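Local structure of hydrogenase 3 maturation protease (Escherichia coli, 2E85) at residues V4-L9 with G35-I40; P23-K28 with D133-V138; S44-D49 with M89-N94; V64-M69 with I116-V121; E110-G115 with E146-F151. The protein cleaves a 32-residue peptide from the C-terminus of the precursor of HycE, the large subunit of hydrogenase 3, as a step in maturation of that enzyme. The protein carries 1 engineered substitution. One frame throughout, in Å; residues are numbered along the deposited sequence.

Contact 1 (V4-L9 with G35-I40); sequences VTDVLL and GNWVVI. Engineered in segment 4-9: Val4 (natural residue Met).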
# COMPACT_ATOMS: atom_id res chain seq x y z
N VAL B 4 24.04 -2.05 7.89
CA VAL B 4 23.02 -2.89 7.25
C VAL B 4 23.22 -2.89 5.74
O VAL B 4 23.56 -1.86 5.15
CB VAL B 4 21.56 -2.47 7.63
CG1 VAL B 4 20.49 -3.23 6.79
CG2 VAL B 4 21.32 -2.69 9.11
N THR B 5 23.03 -4.06 5.14
CA THR B 5 23.07 -4.21 3.70
C THR B 5 21.81 -4.96 3.24
O THR B 5 20.97 -4.39 2.55
CB THR B 5 24.35 -4.96 3.23
OG1 THR B 5 24.53 -6.16 4.01
CG2 THR B 5 25.56 -4.07 3.44
N ASP B 6 21.70 -6.21 3.64
CA ASP B 6 20.63 -7.07 3.20
C ASP B 6 19.48 -7.09 4.19
O ASP B 6 19.71 -7.17 5.39
CB ASP B 6 21.19 -8.48 3.02
CG ASP B 6 22.20 -8.56 1.92
OD1 ASP B 6 22.09 -7.80 0.96
OD2 ASP B 6 23.10 -9.42 2.00
N VAL B 7 18.26 -7.07 3.69
CA VAL B 7 17.07 -7.22 4.55
C VAL B 7 16.19 -8.31 3.96
O VAL B 7 16.03 -8.37 2.75
CB VAL B 7 16.29 -5.88 4.67
CG1 VAL B 7 15.01 -6.06 5.47
CG2 VAL B 7 17.19 -4.81 5.35
N LEU B 8 15.64 -9.15 4.83
CA LEU B 8 14.76 -10.25 4.44
C LEU B 8 13.41 -10.01 5.09
O LEU B 8 13.30 -9.97 6.33
CB LEU B 8 15.36 -11.58 4.90
CG LEU B 8 14.45 -12.83 4.84
CD1 LEU B 8 13.93 -13.06 3.44
CD2 LEU B 8 15.13 -14.08 5.42
N LEU B 9 12.38 -9.82 4.27
CA LEU B 9 11.01 -9.60 4.80
C LEU B 9 10.28 -10.91 4.62
O LEU B 9 10.14 -11.39 3.50
CB LEU B 9 10.28 -8.48 4.05
CG LEU B 9 8.78 -8.33 4.41
CD1 LEU B 9 8.60 -7.90 5.90
CD2 LEU B 9 8.05 -7.38 3.50
N GLY B 35 23.93 -15.66 6.58
CA GLY B 35 24.27 -14.48 5.79
C GLY B 35 24.24 -13.21 6.61
O GLY B 35 24.41 -13.24 7.84
N ASN B 36 24.05 -12.08 5.93
CA ASN B 36 24.08 -10.77 6.60
C ASN B 36 22.68 -10.19 6.76
O ASN B 36 22.52 -9.04 7.10
CB ASN B 36 24.99 -9.79 5.84
CG ASN B 36 26.44 -10.24 5.81
OD1 ASN B 36 27.09 -10.25 4.74
ND2 ASN B 36 26.96 -10.63 6.96
N TRP B 37 21.66 -11.01 6.55
CA TRP B 37 20.28 -10.52 6.48
C TRP B 37 19.77 -10.02 7.83
O TRP B 37 19.91 -10.71 8.84
CB TRP B 37 19.35 -11.63 5.98
CG TRP B 37 19.76 -12.20 4.62
CD1 TRP B 37 20.59 -13.29 4.39
CD2 TRP B 37 19.39 -11.71 3.32
NE1 TRP B 37 20.75 -13.48 3.04
CE2 TRP B 37 20.03 -12.53 2.36
CE3 TRP B 37 18.59 -10.64 2.88
CZ2 TRP B 37 19.87 -12.33 0.96
CZ3 TRP B 37 18.44 -10.43 1.50
CH2 TRP B 37 19.07 -11.28 0.57
N VAL B 38 19.17 -8.83 7.82
CA VAL B 38 18.27 -8.41 8.89
C VAL B 38 16.89 -8.96 8.54
O VAL B 38 16.35 -8.65 7.49
CB VAL B 38 18.23 -6.86 9.05
CG1 VAL B 38 17.26 -6.48 10.16
CG2 VAL B 38 19.58 -6.34 9.36
N VAL B 39 16.33 -9.78 9.43
CA VAL B 39 15.12 -10.54 9.09
C VAL B 39 13.91 -9.93 9.78
O VAL B 39 13.84 -9.87 11.02
CB VAL B 39 15.28 -12.04 9.46
CG1 VAL B 39 13.99 -12.81 9.10
CG2 VAL B 39 16.50 -12.62 8.74
N ILE B 40 12.94 -9.47 8.99
CA ILE B 40 11.70 -8.91 9.53
C ILE B 40 10.62 -9.99 9.48
O ILE B 40 10.31 -10.51 8.43
CB ILE B 40 11.25 -7.67 8.73
CG1 ILE B 40 12.25 -6.53 8.94
CG2 ILE B 40 9.86 -7.22 9.18
CD1 ILE B 40 13.61 -6.72 8.30
O HOH W 1 22.29 -6.42 6.68
O HOH W 2 23.47 -11.82 3.25
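The indole of Trp37 turns one face to Asp6, whose CB stands 3.4 Å from Trp37 CE3. With CB 26° off the normal of the six-membered ring, this is a CH-pi contact over the face. The ring edge meets the Val7 backbone, and Leu8 CB approaches Trp37 CE3 at 3.9 Å. A chi1 of -57°, with CG anti to the carbonyl carbon, swings the indole out across segment 4-9 so that its six-membered ring lies against Asp6 CB, while NE1 bonds to Leu142 O. An alanine in place of Trp37 would remove this ring and would probably leave Asp6 CB and Leu8 CB less well packed. The backbones are parallel neighbours, 21° apart, strand 38-43 being the outermost, in the beta-alpha-beta unit of strand 6-11, helix 21-31 and strand 38-43. Three nearly straight hydrogen bonds join them: Val38 N to Asp6 O, Leu8 N to Val38 O at 2.8 Å, and Ile40 N to Leu8 O at 2.7 Å, the last almost along the C=O axis. On one face of the sheet Val7 CG1 presses on Ile40 CD1 at 3.2 Å, tighter than normal van der Waals contact, and Leu9 CD1 meets Ile40 CG2 obliquely at 3.6 Å. On the other face Leu8 CD2 runs alongside Val39 CG2. Asp6 OD1 forms a salt bridge with Arg60, and OD2 accepts from a water that accepts from Asn36 N.

Contact 2 (P23-K28 with D133-V138); sequences PLLAEK and DAVETV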
# COMPACT_ATOMS: atom_id res chain seq x y z
N PRO B 23 6.80 -16.96 8.20
CA PRO B 23 7.12 -17.08 9.63
C PRO B 23 8.06 -18.23 9.98
O PRO B 23 8.95 -18.06 10.81
CB PRO B 23 5.75 -17.25 10.29
CG PRO B 23 4.81 -16.54 9.32
CD PRO B 23 5.36 -16.70 7.96
N LEU B 24 7.93 -19.37 9.29
CA LEU B 24 8.86 -20.48 9.54
C LEU B 24 10.31 -20.10 9.19
O LEU B 24 11.25 -20.37 9.95
CB LEU B 24 8.44 -21.79 8.83
CG LEU B 24 9.39 -22.95 9.10
CD1 LEU B 24 9.41 -23.35 10.60
CD2 LEU B 24 9.07 -24.16 8.22
N LEU B 25 10.49 -19.47 8.03
CA LEU B 25 11.81 -18.98 7.66
C LEU B 25 12.40 -18.03 8.71
O LEU B 25 13.60 -18.14 9.05
CB LEU B 25 11.79 -18.30 6.29
CG LEU B 25 13.18 -17.90 5.75
CD1 LEU B 25 14.11 -19.14 5.76
CD2 LEU B 25 13.10 -17.29 4.37
N ALA B 26 11.58 -17.10 9.18
CA ALA B 26 11.98 -16.16 10.22
C ALA B 26 12.40 -16.91 11.50
O ALA B 26 13.39 -16.57 12.12
CB ALA B 26 10.86 -15.16 10.48
N GLU B 27 11.66 -17.95 11.85
CA GLU B 27 12.02 -18.77 13.02
C GLU B 27 13.38 -19.44 12.87
O GLU B 27 14.20 -19.46 13.82
CB GLU B 27 10.94 -19.82 13.28
CG GLU B 27 11.30 -20.65 14.50
CD GLU B 27 10.13 -21.35 15.13
OE1 GLU B 27 10.38 -22.23 15.99
OE2 GLU B 27 8.98 -21.04 14.78
N LYS B 28 13.63 -20.01 11.68
CA LYS B 28 14.90 -20.67 11.39
C LYS B 28 16.06 -19.70 11.49
O LYS B 28 17.08 -20.01 12.07
CB LYS B 28 14.87 -21.31 10.00
CG LYS B 28 13.97 -22.52 9.91
CD LYS B 28 14.05 -23.07 8.48
CE LYS B 28 13.26 -24.34 8.31
NZ LYS B 28 13.92 -25.51 8.89
N ASP B 133 10.17 -28.43 3.48
CA ASP B 133 11.36 -28.64 2.63
C ASP B 133 11.75 -27.37 1.82
O ASP B 133 12.94 -27.05 1.69
CB ASP B 133 11.13 -29.80 1.65
CG ASP B 133 10.99 -31.16 2.34
OD1 ASP B 133 11.34 -31.30 3.53
OD2 ASP B 133 10.52 -32.09 1.66
N ALA B 134 10.76 -26.66 1.27
CA ALA B 134 11.02 -25.46 0.46
C ALA B 134 11.62 -24.41 1.37
O ALA B 134 12.53 -23.67 0.97
CB ALA B 134 9.70 -24.93 -0.19
N VAL B 135 11.07 -24.30 2.59
CA VAL B 135 11.58 -23.29 3.55
C VAL B 135 13.03 -23.57 3.92
O VAL B 135 13.87 -22.68 3.90
CB VAL B 135 10.64 -23.14 4.79
CG1 VAL B 135 11.34 -22.26 5.82
CG2 VAL B 135 9.30 -22.52 4.34
N GLU B 136 13.33 -24.84 4.17
CA GLU B 136 14.74 -25.25 4.33
C GLU B 136 15.62 -24.92 3.11
O GLU B 136 16.76 -24.47 3.26
CB GLU B 136 14.78 -26.74 4.68
CG GLU B 136 16.17 -27.27 5.07
CD GLU B 136 16.77 -26.67 6.35
OE1 GLU B 136 16.06 -26.11 7.23
OE2 GLU B 136 18.00 -26.80 6.51
N THR B 137 15.10 -25.16 1.90
CA THR B 137 15.87 -24.88 0.69
C THR B 137 16.25 -23.40 0.61
O THR B 137 17.40 -23.06 0.36
CB THR B 137 15.11 -25.35 -0.59
OG1 THR B 137 14.89 -26.77 -0.50
CG2 THR B 137 15.93 -25.07 -1.83
N VAL B 138 15.30 -22.52 0.86
CA VAL B 138 15.52 -21.09 0.78
C VAL B 138 16.51 -20.69 1.89
O VAL B 138 17.43 -19.93 1.67
CB VAL B 138 14.18 -20.30 0.85
CG1 VAL B 138 14.44 -18.82 0.90
CG2 VAL B 138 13.30 -20.61 -0.39
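Val135 pushes its CG1 methyl into the surface of helix 21-31, where it meets Leu24, Leu25 and the aliphatic part of Lys28 together. The contact is a helix-helix packing in the alpha/beta fold: helices 21-31 and 129-141 lie on the same face of the central sheet, and their short segments cross at -49° with axes 9.7 Å apart. CG1 is anti to the backbone N (chi1 171°), which directs it at the other helix. Val135 CG1 lies 3.7 Å from Leu25 N and 3.8 Å from Leu24 CD2, the leucine crossing it obliquely. Lys28 closes over the same methyl from one turn further on, its CE 3.8 Å from Val135 CG1. Deeper toward the sheet, Leu25 CD2 meets Val138 CG1 at 4.0 Å, these two side chains crossing at about a right angle. Both helices also rest on strands: Leu25 touches Leu8 and Cys10 of strand 6-11, whereas Val135 touches Ile116 and Val138 touches Leu114 of strand 111-116.

The polar part of the interface is a single salt bridge. Glu136 leaves its helix pointing away from helix 21-31, but a bend at chi2 (64°) brings its carboxylate back, while OE2 accepts from Gln140 NE2, fixing the rotation of the group. Lys28 runs extended as far as CE and bends at chi4, crossing the glutamate at about a right angle, and its NZ meets Glu136 OE1 nearly along the C-O axis at 2.8 Å.

Contact 3 (S44-D49 with M89-N94); sequences SAPEND and MMTTHN. With CA (calcium ion), chain E.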
# COMPACT_ATOMS: atom_id res chain seq x y z
N SER B 44 1.06 -11.09 8.51
CA SER B 44 0.02 -11.16 7.49
C SER B 44 0.10 -10.12 6.39
O SER B 44 -0.27 -10.42 5.24
CB SER B 44 -1.35 -11.07 8.16
OG SER B 44 -1.53 -12.18 9.00
N ALA B 45 0.51 -8.90 6.74
CA ALA B 45 0.46 -7.76 5.81
C ALA B 45 1.83 -7.13 5.74
O ALA B 45 2.40 -6.83 6.78
CB ALA B 45 -0.52 -6.72 6.32
N PRO B 46 2.35 -6.91 4.52
CA PRO B 46 3.61 -6.16 4.38
C PRO B 46 3.47 -4.63 4.57
O PRO B 46 4.49 -3.96 4.82
CB PRO B 46 4.05 -6.50 2.95
CG PRO B 46 2.73 -6.70 2.22
CD PRO B 46 1.87 -7.43 3.22
N GLU B 47 2.26 -4.08 4.43
CA GLU B 47 2.06 -2.62 4.49
C GLU B 47 2.71 -1.95 5.68
O GLU B 47 3.35 -0.90 5.54
CB GLU B 47 0.59 -2.21 4.42
CG GLU B 47 0.01 -2.35 3.06
CD GLU B 47 -0.67 -3.69 2.86
OE1 GLU B 47 -0.15 -4.74 3.36
OE2 GLU B 47 -1.70 -3.68 2.16
N ASN B 48 2.54 -2.54 6.86
CA ASN B 48 3.03 -1.91 8.09
C ASN B 48 4.50 -2.24 8.38
O ASN B 48 5.03 -1.89 9.45
CB ASN B 48 2.12 -2.30 9.26
CG ASN B 48 2.27 -3.75 9.67
OD1 ASN B 48 2.60 -4.60 8.86
ND2 ASN B 48 2.02 -4.04 10.96
N ASP B 49 5.18 -2.86 7.42
CA ASP B 49 6.60 -3.22 7.58
C ASP B 49 7.47 -2.26 6.75
O ASP B 49 8.70 -2.26 6.86
CB ASP B 49 6.86 -4.68 7.15
CG ASP B 49 5.93 -5.68 7.86
OD1 ASP B 49 5.75 -5.58 9.10
OD2 ASP B 49 5.34 -6.55 7.17
N MET B 89 -1.67 -9.62 -8.12
CA MET B 89 -1.37 -10.11 -6.76
C MET B 89 -1.73 -9.00 -5.75
O MET B 89 -1.34 -7.84 -5.93
CB MET B 89 0.10 -10.49 -6.62
CG MET B 89 0.52 -11.70 -7.44
SD MET B 89 2.22 -12.30 -7.15
CE MET B 89 2.37 -12.03 -5.47
N MET B 90 -2.48 -9.39 -4.72
CA MET B 90 -2.96 -8.45 -3.68
C MET B 90 -2.43 -8.76 -2.28
O MET B 90 -2.15 -9.90 -1.93
CB MET B 90 -4.50 -8.45 -3.64
CG MET B 90 -5.22 -8.26 -4.97
SD MET B 90 -5.10 -6.54 -5.55
CE MET B 90 -4.19 -6.70 -7.01
N THR B 91 -2.28 -7.72 -1.47
CA THR B 91 -2.04 -7.95 -0.04
C THR B 91 -3.37 -8.34 0.61
O THR B 91 -4.42 -8.29 -0.03
CB THR B 91 -1.49 -6.69 0.66
OG1 THR B 91 -2.51 -5.69 0.73
CG2 THR B 91 -0.29 -6.11 -0.10
N THR B 92 -3.31 -8.69 1.89
CA THR B 92 -4.51 -9.04 2.66
C THR B 92 -5.50 -7.85 2.73
O THR B 92 -6.69 -8.04 3.02
CB THR B 92 -4.17 -9.57 4.07
OG1 THR B 92 -5.37 -10.06 4.70
CG2 THR B 92 -3.55 -8.49 4.94
N HIS B 93 -5.00 -6.65 2.43
CA HIS B 93 -5.84 -5.43 2.51
C HIS B 93 -6.33 -5.01 1.14
O HIS B 93 -6.86 -3.89 0.95
CB HIS B 93 -5.07 -4.29 3.19
CG HIS B 93 -4.64 -4.62 4.59
ND1 HIS B 93 -5.55 -4.97 5.57
CD2 HIS B 93 -3.42 -4.65 5.17
CE1 HIS B 93 -4.90 -5.22 6.69
NE2 HIS B 93 -3.61 -5.03 6.48
N ASN B 94 -6.13 -5.90 0.17
CA ASN B 94 -6.44 -5.63 -1.23
C ASN B 94 -5.70 -4.45 -1.84
O ASN B 94 -6.20 -3.80 -2.76
CB ASN B 94 -7.94 -5.55 -1.49
CG ASN B 94 -8.59 -6.94 -1.57
OD1 ASN B 94 -9.67 -7.17 -1.06
ND2 ASN B 94 -7.90 -7.87 -2.22
CA CA E . 3.40 -6.70 8.80
O HOH W 3 -0.67 -9.53 2.64
O HOH W 4 1.20 -7.59 9.45
O HOH W 5 3.60 -6.68 11.28
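One direct hydrogen bond links the segments: Thr91 OG1 donates to the syn lone pair of Glu47 OE2, 2.6 Å away. The side chains meet tip to tip, Glu47 bending at chi2 (94°). Thr91 OG1 also accepts from His93 N, making an ST turn, and from Met95 N, so three bonds hold it. Glu47 OE1 is buried without a partner in the model. A water adds a bridge, donating to Ser44 O at 2.8 Å and accepting from Thr92 N.

Both segments are loops. The one before helix 97-108 holds a type I beta turn from Thr91 to Asn94, which carries His93, a nickel ligand by similarity. Segment 44-49, after strand 38-43, wraps a calcium ion through Ala45 O (2.3 Å from the metal), Asn48 OD1 and both carboxylate oxygens of Asp49, with two waters and Gly42 completing the site.

In packing, Ala45 CB sits 3.5 Å from His93 NE2, approaching the ring obliquely. The Glu47 carboxylate lies at the edge of that ring, their planes 66° apart, while Thr92 CG2 stands 3.7 Å above its plane, over the centre. Pro46 CG touches Thr91 CG2 at 3.9 Å. The imidazole stacks on His93 of the second subunit.

Contact 4 (V64-M69 with I116-V121); sequences VDATDM and IQPDIV. With CA (calcium ion), chain F.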
# COMPACT_ATOMS: atom_id res chain seq x y z
N VAL B 64 9.98 -13.07 1.04
CA VAL B 64 9.61 -14.48 0.91
C VAL B 64 8.17 -14.65 1.41
O VAL B 64 7.85 -14.25 2.54
CB VAL B 64 10.54 -15.39 1.75
CG1 VAL B 64 9.97 -16.83 1.86
CG2 VAL B 64 12.01 -15.34 1.21
N ASP B 65 7.33 -15.26 0.58
CA ASP B 65 5.91 -15.38 0.90
C ASP B 65 5.36 -16.63 0.24
O ASP B 65 5.68 -16.92 -0.90
CB ASP B 65 5.18 -14.15 0.34
CG ASP B 65 3.72 -14.04 0.82
OD1 ASP B 65 3.28 -14.82 1.68
OD2 ASP B 65 3.00 -13.13 0.36
N ALA B 66 4.52 -17.38 0.96
CA ALA B 66 3.76 -18.44 0.36
C ALA B 66 2.75 -17.76 -0.60
O ALA B 66 2.02 -16.84 -0.19
CB ALA B 66 3.01 -19.22 1.44
N THR B 67 2.68 -18.23 -1.84
CA THR B 67 1.94 -17.54 -2.89
C THR B 67 1.40 -18.61 -3.85
O THR B 67 2.16 -19.42 -4.32
CB THR B 67 2.93 -16.66 -3.72
OG1 THR B 67 3.52 -15.65 -2.88
CG2 THR B 67 2.27 -16.01 -4.90
N ASP B 68 0.10 -18.58 -4.17
CA ASP B 68 -0.42 -19.55 -5.15
C ASP B 68 0.05 -19.10 -6.54
O ASP B 68 -0.25 -17.97 -6.97
CB ASP B 68 -1.95 -19.71 -5.07
CG ASP B 68 -2.50 -20.74 -6.09
OD1 ASP B 68 -1.78 -21.69 -6.46
OD2 ASP B 68 -3.68 -20.58 -6.50
N MET B 69 0.77 -19.99 -7.21
CA MET B 69 1.35 -19.71 -8.53
C MET B 69 0.89 -20.76 -9.54
O MET B 69 1.35 -20.76 -10.69
CB MET B 69 2.90 -19.69 -8.45
CG MET B 69 3.54 -18.55 -7.56
SD MET B 69 5.33 -18.72 -7.26
CE MET B 69 5.35 -20.20 -6.20
N ILE B 116 6.70 -19.25 -2.65
CA ILE B 116 6.73 -20.68 -2.39
C ILE B 116 5.29 -21.13 -2.54
O ILE B 116 4.38 -20.55 -1.88
CB ILE B 116 7.13 -20.99 -0.93
CG1 ILE B 116 8.55 -20.54 -0.65
CG2 ILE B 116 6.92 -22.49 -0.60
CD1 ILE B 116 8.92 -20.47 0.83
N GLN B 117 5.08 -22.18 -3.33
CA GLN B 117 3.73 -22.71 -3.56
C GLN B 117 3.18 -23.44 -2.35
O GLN B 117 3.71 -24.47 -1.95
CB GLN B 117 3.73 -23.66 -4.74
CG GLN B 117 2.35 -24.28 -4.99
CD GLN B 117 1.42 -23.33 -5.60
OE1 GLN B 117 1.75 -22.68 -6.59
NE2 GLN B 117 0.22 -23.23 -5.04
N PRO B 118 2.07 -22.93 -1.78
CA PRO B 118 1.41 -23.71 -0.73
C PRO B 118 0.53 -24.80 -1.30
O PRO B 118 0.15 -24.79 -2.49
CB PRO B 118 0.53 -22.68 -0.03
CG PRO B 118 0.13 -21.75 -1.09
CD PRO B 118 1.41 -21.62 -1.96
N ASP B 119 0.20 -25.73 -0.42
CA ASP B 119 -0.80 -26.73 -0.73
C ASP B 119 -2.08 -26.43 -0.02
O ASP B 119 -3.12 -26.21 -0.65
CB ASP B 119 -0.34 -28.13 -0.35
CG ASP B 119 -1.22 -29.21 -1.02
OD1 ASP B 119 -2.13 -28.77 -1.77
OD2 ASP B 119 -1.01 -30.42 -0.74
N ILE B 120 -2.01 -26.45 1.30
CA ILE B 120 -3.22 -26.23 2.10
C ILE B 120 -3.08 -24.93 2.88
O ILE B 120 -2.06 -24.67 3.54
CB ILE B 120 -3.57 -27.44 3.04
CG1 ILE B 120 -2.49 -27.62 4.14
CG2 ILE B 120 -3.87 -28.74 2.19
CD1 ILE B 120 -2.58 -26.73 5.32
N VAL B 121 -4.13 -24.12 2.82
CA VAL B 121 -4.15 -22.83 3.53
C VAL B 121 -5.49 -22.71 4.19
O VAL B 121 -6.52 -22.65 3.52
CB VAL B 121 -3.92 -21.63 2.56
CG1 VAL B 121 -4.08 -20.28 3.29
CG2 VAL B 121 -2.53 -21.73 1.85
CA CA F . 1.11 -15.56 1.90
O HOH W 6 0.46 -13.88 0.30
O HOH W 7 0.59 -13.27 2.55
O HOH W 8 -0.96 -15.97 1.10
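Val64 opens the contact with its CG1 methyl, crossing Ile116 CD1 obliquely at 3.9 Å. Asp65 turns its side chain away from segment 116-121 to a calcium ion, its OD1 2.3 Å from the metal, while its backbone O accepts from Ile116 N at 3.1 Å. Ala66 O is a second calcium ligand; three waters and Asp19 complete the site, and Asp19 and Asp65 are nickel ligands by similarity. Thr67 N donates to Ile116 O at 2.9 Å, completing the parallel bridge around Ala66, and Thr67 O lies 3.3 Å from Pro118 CD. Gln117, bent at chi2 (75°), runs alongside Asp68, and its NE2 donates to Asp68 OD1 (2.9 Å, 168°), the carboxylate standing 86° to the amide plane. The same NE2 reaches Pro118 O, and Gln117 OE1 accepts from Met69 N on an in-plane lone pair at 2.9 Å, so several bonds fix the amide's rotation. A leucine replacing Gln117 would lose these bonds and would probably loosen the hold on Asp68 and the Met69 backbone. Met69 folds back, CE 3.5 Å from Gln117 N. Strand 60-66 lies between strands 6-11 and 111-116, and helix 129-141 packs on Ile116 through Ala134 and Val135.

Contact 5 (E110-G115 with E146-F151); sequences EVIFLG and EGNGGF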
# COMPACT_ATOMS: atom_id res chain seq x y z
N GLU B 110 18.01 -3.27 -5.25
CA GLU B 110 17.73 -4.66 -5.60
C GLU B 110 16.63 -5.20 -4.68
O GLU B 110 16.83 -5.29 -3.47
CB GLU B 110 18.96 -5.54 -5.52
CG GLU B 110 18.70 -6.95 -6.01
CD GLU B 110 19.99 -7.71 -6.28
OE1 GLU B 110 21.02 -7.33 -5.70
OE2 GLU B 110 19.95 -8.68 -7.07
N VAL B 111 15.50 -5.53 -5.29
CA VAL B 111 14.34 -6.13 -4.61
C VAL B 111 13.99 -7.44 -5.30
O VAL B 111 13.83 -7.48 -6.53
CB VAL B 111 13.14 -5.15 -4.60
CG1 VAL B 111 11.92 -5.77 -3.90
CG2 VAL B 111 13.54 -3.85 -3.95
N ILE B 112 13.92 -8.51 -4.52
CA ILE B 112 13.68 -9.85 -5.07
C ILE B 112 12.43 -10.36 -4.38
O ILE B 112 12.40 -10.37 -3.16
CB ILE B 112 14.89 -10.79 -4.73
CG1 ILE B 112 16.21 -10.18 -5.25
CG2 ILE B 112 14.77 -12.20 -5.33
CD1 ILE B 112 17.47 -10.73 -4.59
N PHE B 113 11.44 -10.81 -5.15
CA PHE B 113 10.24 -11.39 -4.55
C PHE B 113 10.26 -12.87 -4.83
O PHE B 113 10.19 -13.28 -6.00
CB PHE B 113 8.95 -10.82 -5.17
CG PHE B 113 7.73 -11.34 -4.50
CD1 PHE B 113 7.22 -10.67 -3.40
CD2 PHE B 113 7.15 -12.56 -4.90
CE1 PHE B 113 6.13 -11.17 -2.72
CE2 PHE B 113 6.04 -13.06 -4.22
CZ PHE B 113 5.54 -12.36 -3.14
N LEU B 114 10.32 -13.66 -3.76
CA LEU B 114 10.33 -15.11 -3.83
C LEU B 114 9.05 -15.77 -3.31
O LEU B 114 8.65 -15.57 -2.15
CB LEU B 114 11.53 -15.64 -3.06
CG LEU B 114 11.80 -17.15 -3.09
CD1 LEU B 114 13.27 -17.43 -2.81
CD2 LEU B 114 10.93 -17.96 -2.11
N GLY B 115 8.40 -16.54 -4.17
CA GLY B 115 7.15 -17.22 -3.83
C GLY B 115 7.44 -18.69 -3.59
O GLY B 115 8.29 -19.30 -4.25
N GLU B 146 23.45 -14.76 -4.10
CA GLU B 146 23.85 -13.87 -5.18
C GLU B 146 22.78 -13.97 -6.23
O GLU B 146 22.21 -15.05 -6.46
CB GLU B 146 25.20 -14.29 -5.78
CG GLU B 146 26.39 -14.30 -4.78
CD GLU B 146 26.86 -12.92 -4.33
OE1 GLU B 146 26.04 -11.96 -4.26
OE2 GLU B 146 28.07 -12.78 -4.02
N GLY B 147 22.48 -12.83 -6.86
CA GLY B 147 21.45 -12.77 -7.89
C GLY B 147 20.08 -13.16 -7.38
O GLY B 147 19.57 -12.55 -6.43
N ASN B 148 19.49 -14.17 -8.01
CA ASN B 148 18.22 -14.75 -7.59
C ASN B 148 18.35 -16.03 -6.78
O ASN B 148 17.41 -16.84 -6.72
CB ASN B 148 17.31 -14.96 -8.79
CG ASN B 148 16.63 -13.69 -9.20
OD1 ASN B 148 16.69 -12.68 -8.49
ND2 ASN B 148 15.98 -13.71 -10.35
N GLY B 149 19.53 -16.21 -6.19
CA GLY B 149 19.84 -17.33 -5.31
C GLY B 149 19.80 -18.67 -6.00
O GLY B 149 19.72 -19.69 -5.34
N GLY B 150 19.84 -18.66 -7.34
CA GLY B 150 19.78 -19.86 -8.16
C GLY B 150 18.37 -20.39 -8.42
O GLY B 150 18.20 -21.48 -8.96
N PHE B 151 17.36 -19.63 -8.02
CA PHE B 151 15.98 -20.02 -8.26
C PHE B 151 15.46 -19.57 -9.63
O PHE B 151 15.91 -18.54 -10.18
CB PHE B 151 15.06 -19.52 -7.15
CG PHE B 151 15.39 -20.11 -5.80
CD1 PHE B 151 15.13 -21.44 -5.54
CD2 PHE B 151 16.02 -19.33 -4.83
CE1 PHE B 151 15.44 -22.01 -4.28
CE2 PHE B 151 16.34 -19.85 -3.58
CZ PHE B 151 16.06 -21.20 -3.30
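The Phe151 ring meets Leu114 obliquely: Leu114 CD1 lies 3.9 Å from Phe151 CD2 and 4.0 Å from CE2. Arg141 makes a cation-pi contact with this ring, and Ile76 and Ile78 of strand 76-78 also touch it. The arrangement is a chain segment after helix 129-141 laid across one face of strand 111-116, in the central sheet of the alpha/beta fold. Two overlapping beta turns shape it, a type II' turn from Glu146 to Gly149 and a type I' turn from Asn148 to Phe151. They are closed by Gly149 N to Glu146 O at 2.9 Å and Phe151 N to Asn148 O at 3.1 Å. Gly147, Gly149 and Gly150 all have positive phi, which favours glycine. Ile112 and Leu114 approach the turns, while Phe113 points to the other face, toward helix 97-108. The flat amide of Asn148 brings its OD1 to 3.7 Å from Ile112 CG2, the side chains crossing obliquely. Trp145 also touches Ile112 and Leu114, and its NE1 donates to Gly147 O. That carbonyl oxygen sits at the tip of Ile112, whose CG1 is anti to the carbonyl carbon (chi1 -56°), with Ile112 CD1 3.3 Å from Gly147 O.

Overall arrangement
Contacts 1, 4 and 5 all reach the central sheet, whose strands 38-43, 6-11, 60-66 and 111-116 run parallel in that order. Contact 1 lies at its edge, about 22 Å centre to centre from contact 4. Contact 2 packs helices 21-31 and 129-141 together and touches contacts 1, 4 and 5 through Leu8, Ile116, Leu114 and Phe151. Contact 3, about 20 Å from contact 2 between centres, is on the opposite side of the chain's centre. Along the chain, contacts 3 and 4 are nested within the loop closed by contact 2, whereas contacts 4 and 5 cross. Contacts 3 and 4 carry His93 and Asp65, nickel ligands by similarity, though these side chains lie about 12 Å apart.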